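Long-range contact in group II chitinase (Ostrinia furnacalis, PDB 6JAV), which probably hydrolyses internal glycosidic bonds of chitin, here through catalytic domain 1 of a longer chitin-binding protein: residues A[127-139]-A[170-182]. Residues are numbered along the deposited sequence; the frame is centred on the assembly and turned at random.
Sequences WEYPKCWQVDCSK and VSPNKMVIDAGYD
Apolar contacts dominate where Tyr129, Cys132 and Val135 meet Val176. The two methyls of Val176 divide the work: CG1, anti to the backbone N (chi1 177°), lies 3.7 Å from Tyr129 CB, while CG2 faces the Cys132-Cys137 disulfide and Val135 CG1. Cys132 SG also sits 3.7 Å from Ala179 CB. The Tyr129 ring is sandwiched, with Ser171 CB over one face in a CH-pi contact (3.9 Å to the centroid) and Glu128 CB over the other. In this glycosyl hydrolase family 18 TIM barrel, residues 127-139 lie in the loop between strand 122-126 and helix 143-159, and residues 170-182 run from the end of the neighbouring parallel strand 165-170 into helix 174-180; Val135 reaches to about 4 Å from the bound inhibitor. A cis peptide bond links Tyr129 to Glu128, which ends the family's DxxDxDxE signature and is probably its catalytic acid. Backbone packing is close at Gly180, whose CA makes a CA-H...O contact of 3.4 Å with Pro130 O. No direct hydrogen bond joins the segments, but a water accepts from Tyr181 OH at 2.6 Å and donates to Trp127 O at 2.8 Å. The same hydroxyl oxygen accepts from Ser171 N (3.1 Å); together with the water this helps to place the phenol end beside Tyr129 CD1.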
loop_
_atom_site.group_PDB
_atom_site.type_symbol
_atom_site.label_atom_id
_atom_site.label_comp_id
_atom_site.label_asym_id
_atom_site.label_seq_id
_atom_site.Cartn_x
_atom_site.Cartn_y
_atom_site.Cartn_z
ATOM N N TRP A 127 -7.622 7.730 2.488
ATOM C CA TRP A 127 -7.360 9.169 2.464
ATOM C C TRP A 127 -5.922 9.388 2.939
ATOM O O TRP A 127 -5.558 8.982 4.054
ATOM C CB TRP A 127 -8.342 9.863 3.408
ATOM C CG TRP A 127 -8.133 11.366 3.545
ATOM C CD1 TRP A 127 -7.398 12.194 2.745
ATOM C CD2 TRP A 127 -8.733 12.190 4.543
ATOM N NE1 TRP A 127 -7.483 13.517 3.213
ATOM C CE2 TRP A 127 -8.288 13.520 4.325
ATOM C CE3 TRP A 127 -9.584 11.927 5.620
ATOM C CZ2 TRP A 127 -8.686 14.584 5.149
ATOM C CZ3 TRP A 127 -9.995 12.981 6.420
ATOM C CH2 TRP A 127 -9.535 14.291 6.187
ATOM N N GLU A 128 -5.096 10.038 2.110
ATOM C CA GLU A 128 -3.671 10.254 2.421
ATOM C C GLU A 128 -3.416 11.756 2.592
ATOM O O GLU A 128 -3.007 12.427 1.647
ATOM C CB GLU A 128 -2.789 9.629 1.306
ATOM C CG GLU A 128 -3.070 8.116 1.174
ATOM C CD GLU A 128 -2.145 7.360 0.236
ATOM O OE1 GLU A 128 -1.166 7.922 -0.255
ATOM O OE2 GLU A 128 -2.404 6.149 0.029
ATOM N N TYR A 129 -3.647 12.313 3.789
ATOM C CA TYR A 129 -4.010 11.676 5.060
ATOM C C TYR A 129 -4.857 12.705 5.810
ATOM O O TYR A 129 -4.776 13.900 5.501
ATOM C CB TYR A 129 -2.746 11.402 5.909
ATOM C CG TYR A 129 -1.838 10.392 5.259
ATOM C CD1 TYR A 129 -2.133 9.027 5.328
ATOM C CD2 TYR A 129 -0.756 10.805 4.507
ATOM C CE1 TYR A 129 -1.355 8.096 4.694
ATOM C CE2 TYR A 129 0.056 9.864 3.860
ATOM C CZ TYR A 129 -0.252 8.515 3.990
ATOM O OH TYR A 129 0.514 7.548 3.371
ATOM N N PRO A 130 -5.661 12.265 6.777
ATOM C CA PRO A 130 -6.366 13.229 7.637
ATOM C C PRO A 130 -5.350 14.192 8.236
ATOM O O PRO A 130 -4.271 13.767 8.672
ATOM C CB PRO A 130 -7.001 12.344 8.724
ATOM C CG PRO A 130 -7.094 10.968 8.117
ATOM C CD PRO A 130 -5.895 10.861 7.179
ATOM N N LYS A 131 -5.677 15.496 8.207
ATOM C CA LYS A 131 -4.837 16.594 8.710
ATOM C C LYS A 131 -3.642 16.862 7.796
ATOM O O LYS A 131 -3.476 17.969 7.267
ATOM C CB LYS A 131 -4.377 16.312 10.141
ATOM C CG LYS A 131 -4.350 17.517 11.060
ATOM C CD LYS A 131 -3.094 18.294 10.905
ATOM C CE LYS A 131 -3.087 19.483 11.890
ATOM N NZ LYS A 131 -2.312 20.615 11.350
ATOM N N CYS A 132 -2.806 15.838 7.587
ATOM C CA CYS A 132 -1.599 15.986 6.778
ATOM C C CYS A 132 -1.881 15.589 5.331
ATOM O O CYS A 132 -1.500 14.502 4.864
ATOM C CB CYS A 132 -0.484 15.146 7.373
ATOM S SG CYS A 132 -0.295 15.423 9.163
ATOM N N TRP A 133 -2.547 16.501 4.609
ATOM C CA TRP A 133 -2.952 16.237 3.231
ATOM C C TRP A 133 -1.709 16.025 2.390
ATOM O O TRP A 133 -0.829 16.889 2.346
ATOM C CB TRP A 133 -3.753 17.406 2.663
ATOM C CG TRP A 133 -4.938 17.839 3.487
ATOM C CD1 TRP A 133 -5.535 17.175 4.524
ATOM C CD2 TRP A 133 -5.656 19.051 3.314
ATOM N NE1 TRP A 133 -6.605 17.922 5.009
ATOM C CE2 TRP A 133 -6.682 19.083 4.284
ATOM C CE3 TRP A 133 -5.528 20.129 2.424
ATOM C CZ2 TRP A 133 -7.573 20.153 4.391
ATOM C CZ3 TRP A 133 -6.410 21.183 2.533
ATOM C CH2 TRP A 133 -7.423 21.191 3.501
ATOM N N GLN A 134 -1.617 14.862 1.740
ATOM C CA GLN A 134 -0.389 14.487 1.021
ATOM C C GLN A 134 0.875 14.731 1.859
ATOM O O GLN A 134 1.887 15.248 1.366
ATOM C CB GLN A 134 -0.318 15.133 -0.364
ATOM C CG GLN A 134 -1.330 14.489 -1.340
ATOM C CD GLN A 134 -1.171 14.981 -2.766
ATOM O OE1 GLN A 134 -0.597 16.056 -3.013
ATOM N NE2 GLN A 134 -1.677 14.202 -3.723
ATOM N N VAL A 135 0.808 14.346 3.135
ATOM C CA VAL A 135 1.904 14.359 4.112
ATOM C C VAL A 135 2.211 15.750 4.659
ATOM O O VAL A 135 3.031 15.888 5.569
ATOM C CB VAL A 135 3.172 13.589 3.660
ATOM C CG1 VAL A 135 4.080 13.271 4.857
ATOM C CG2 VAL A 135 2.798 12.257 2.977
ATOM N N ASP A 136 1.510 16.782 4.188
ATOM C CA ASP A 136 1.811 18.151 4.641
ATOM C C ASP A 136 0.893 18.498 5.816
ATOM O O ASP A 136 -0.255 18.897 5.625
ATOM C CB ASP A 136 1.651 19.128 3.489
ATOM C CG ASP A 136 2.144 20.528 3.831
ATOM O OD1 ASP A 136 2.306 20.848 5.039
ATOM O OD2 ASP A 136 2.345 21.300 2.881
ATOM N N CYS A 137 1.426 18.388 7.031
ATOM C CA CYS A 137 0.629 18.626 8.230
ATOM C C CYS A 137 0.235 20.087 8.416
ATOM O O CYS A 137 -0.632 20.366 9.253
ATOM C CB CYS A 137 1.346 18.067 9.458
ATOM S SG CYS A 137 1.569 16.239 9.424
ATOM N N SER A 138 0.807 21.014 7.648
ATOM C CA SER A 138 0.349 22.403 7.696
ATOM C C SER A 138 -0.957 22.642 6.942
ATOM O O SER A 138 -1.566 23.710 7.104
ATOM C CB SER A 138 1.425 23.333 7.135
ATOM O OG SER A 138 1.490 23.236 5.722
ATOM N N LYS A 139 -1.419 21.686 6.129
ATOM C CA LYS A 139 -2.532 21.974 5.235
ATOM C C LYS A 139 -3.899 21.855 5.905
ATOM O O LYS A 139 -4.790 22.669 5.641
ATOM C CB LYS A 139 -2.452 21.074 3.999
ATOM C CG LYS A 139 -1.291 21.387 3.083
ATOM C CD LYS A 139 -1.540 22.692 2.343
ATOM C CE LYS A 139 -0.310 23.113 1.538
ATOM N NZ LYS A 139 0.583 24.012 2.322
ATOM N N VAL A 170 -3.176 3.258 6.151
ATOM C CA VAL A 170 -2.765 4.334 7.051
ATOM C C VAL A 170 -1.260 4.620 6.967
ATOM O O VAL A 170 -0.444 3.773 6.601
ATOM C CB VAL A 170 -3.153 4.024 8.510
ATOM C CG1 VAL A 170 -4.678 3.838 8.646
ATOM C CG2 VAL A 170 -2.395 2.799 9.012
ATOM N N SER A 171 -0.896 5.851 7.361
ATOM C CA SER A 171 0.476 6.323 7.297
ATOM C C SER A 171 1.405 5.541 8.229
ATOM O O SER A 171 1.001 5.126 9.318
ATOM C CB SER A 171 0.503 7.783 7.755
ATOM O OG SER A 171 1.849 8.262 7.818
ATOM N N PRO A 172 2.674 5.389 7.850
ATOM C CA PRO A 172 3.689 4.850 8.766
ATOM C C PRO A 172 4.462 5.921 9.523
ATOM O O PRO A 172 5.350 5.562 10.308
ATOM C CB PRO A 172 4.642 4.150 7.776
ATOM C CG PRO A 172 4.693 5.122 6.611
ATOM C CD PRO A 172 3.234 5.609 6.492
ATOM N N ASN A 173 4.160 7.197 9.285
ATOM C CA ASN A 173 4.972 8.326 9.748
ATOM C C ASN A 173 4.441 8.790 11.104
ATOM O O ASN A 173 3.277 9.170 11.211
ATOM C CB ASN A 173 4.827 9.424 8.697
ATOM C CG ASN A 173 5.559 10.705 9.033
ATOM O OD1 ASN A 173 5.412 11.257 10.114
ATOM N ND2 ASN A 173 6.242 11.255 8.039
ATOM N N LYS A 174 5.308 8.766 12.125
ATOM C CA LYS A 174 4.932 9.139 13.492
ATOM C C LYS A 174 4.146 10.452 13.554
ATOM O O LYS A 174 3.114 10.526 14.229
ATOM C CB LYS A 174 6.194 9.250 14.366
ATOM C CG LYS A 174 5.877 9.610 15.812
ATOM C CD LYS A 174 7.169 9.831 16.609
ATOM C CE LYS A 174 6.861 9.874 18.121
ATOM N NZ LYS A 174 5.929 10.976 18.489
ATOM N N MET A 175 4.620 11.497 12.868
ATOM C CA MET A 175 3.957 12.805 12.940
ATOM C C MET A 175 2.558 12.770 12.333
ATOM O O MET A 175 1.628 13.395 12.862
ATOM C CB MET A 175 4.792 13.866 12.228
ATOM C CG MET A 175 5.944 14.387 13.063
ATOM S SD MET A 175 7.260 13.169 13.103
ATOM C CE MET A 175 7.466 13.002 14.869
ATOM N N VAL A 176 2.401 12.063 11.205
ATOM C CA VAL A 176 1.089 11.933 10.574
ATOM C C VAL A 176 0.159 11.102 11.438
ATOM O O VAL A 176 -1.017 11.428 11.581
ATOM C CB VAL A 176 1.239 11.337 9.159
ATOM C CG1 VAL A 176 -0.137 11.145 8.533
ATOM C CG2 VAL A 176 2.102 12.262 8.306
ATOM N N ILE A 177 0.659 10.003 11.998
ATOM C CA ILE A 177 -0.148 9.182 12.886
ATOM C C ILE A 177 -0.668 10.030 14.042
ATOM O O ILE A 177 -1.856 9.991 14.386
ATOM C CB ILE A 177 0.673 7.979 13.387
ATOM C CG1 ILE A 177 1.061 7.015 12.231
ATOM C CG2 ILE A 177 -0.087 7.220 14.467
ATOM C CD1 ILE A 177 2.244 6.106 12.619
ATOM N N ASP A 178 0.237 10.799 14.660
ATOM C CA ASP A 178 -0.138 11.618 15.807
ATOM C C ASP A 178 -1.184 12.660 15.423
ATOM O O ASP A 178 -2.100 12.948 16.207
ATOM C CB ASP A 178 1.103 12.328 16.345
ATOM C CG ASP A 178 2.034 11.413 17.140
ATOM O OD1 ASP A 178 1.629 10.281 17.525
ATOM O OD2 ASP A 178 3.184 11.880 17.417
ATOM N N ALA A 179 -1.065 13.242 14.226
ATOM C CA ALA A 179 -1.934 14.345 13.834
ATOM C C ALA A 179 -3.278 13.891 13.296
ATOM O O ALA A 179 -4.277 14.592 13.494
ATOM C CB ALA A 179 -1.270 15.201 12.756
ATOM N N GLY A 180 -3.345 12.742 12.625
ATOM C CA GLY A 180 -4.521 12.437 11.837
ATOM C C GLY A 180 -5.418 11.357 12.389
ATOM O O GLY A 180 -6.567 11.266 11.960
ATOM N N TYR A 181 -4.927 10.506 13.302
ATOM C CA TYR A 181 -5.653 9.298 13.651
ATOM C C TYR A 181 -6.018 9.252 15.126
ATOM O O TYR A 181 -5.134 9.322 15.984
ATOM C CB TYR A 181 -4.834 8.055 13.312
ATOM C CG TYR A 181 -4.500 7.929 11.841
ATOM C CD1 TYR A 181 -5.489 7.859 10.863
ATOM C CD2 TYR A 181 -3.191 7.805 11.446
ATOM C CE1 TYR A 181 -5.151 7.727 9.501
ATOM C CE2 TYR A 181 -2.847 7.682 10.117
ATOM C CZ TYR A 181 -3.831 7.644 9.152
ATOM O OH TYR A 181 -3.416 7.506 7.835
ATOM N N ASP A 182 -7.301 9.034 15.403
ATOM C CA ASP A 182 -7.756 8.671 16.749
ATOM C C ASP A 182 -7.606 7.157 16.797
ATOM O O ASP A 182 -8.517 6.411 16.426
ATOM C CB ASP A 182 -9.200 9.114 16.959
ATOM C CG ASP A 182 -9.688 8.888 18.381
ATOM O OD1 ASP A 182 -9.168 7.980 19.076
ATOM O OD2 ASP A 182 -10.620 9.615 18.791
HETATM O O HOH W 1 -5.270 7.065 6.032
#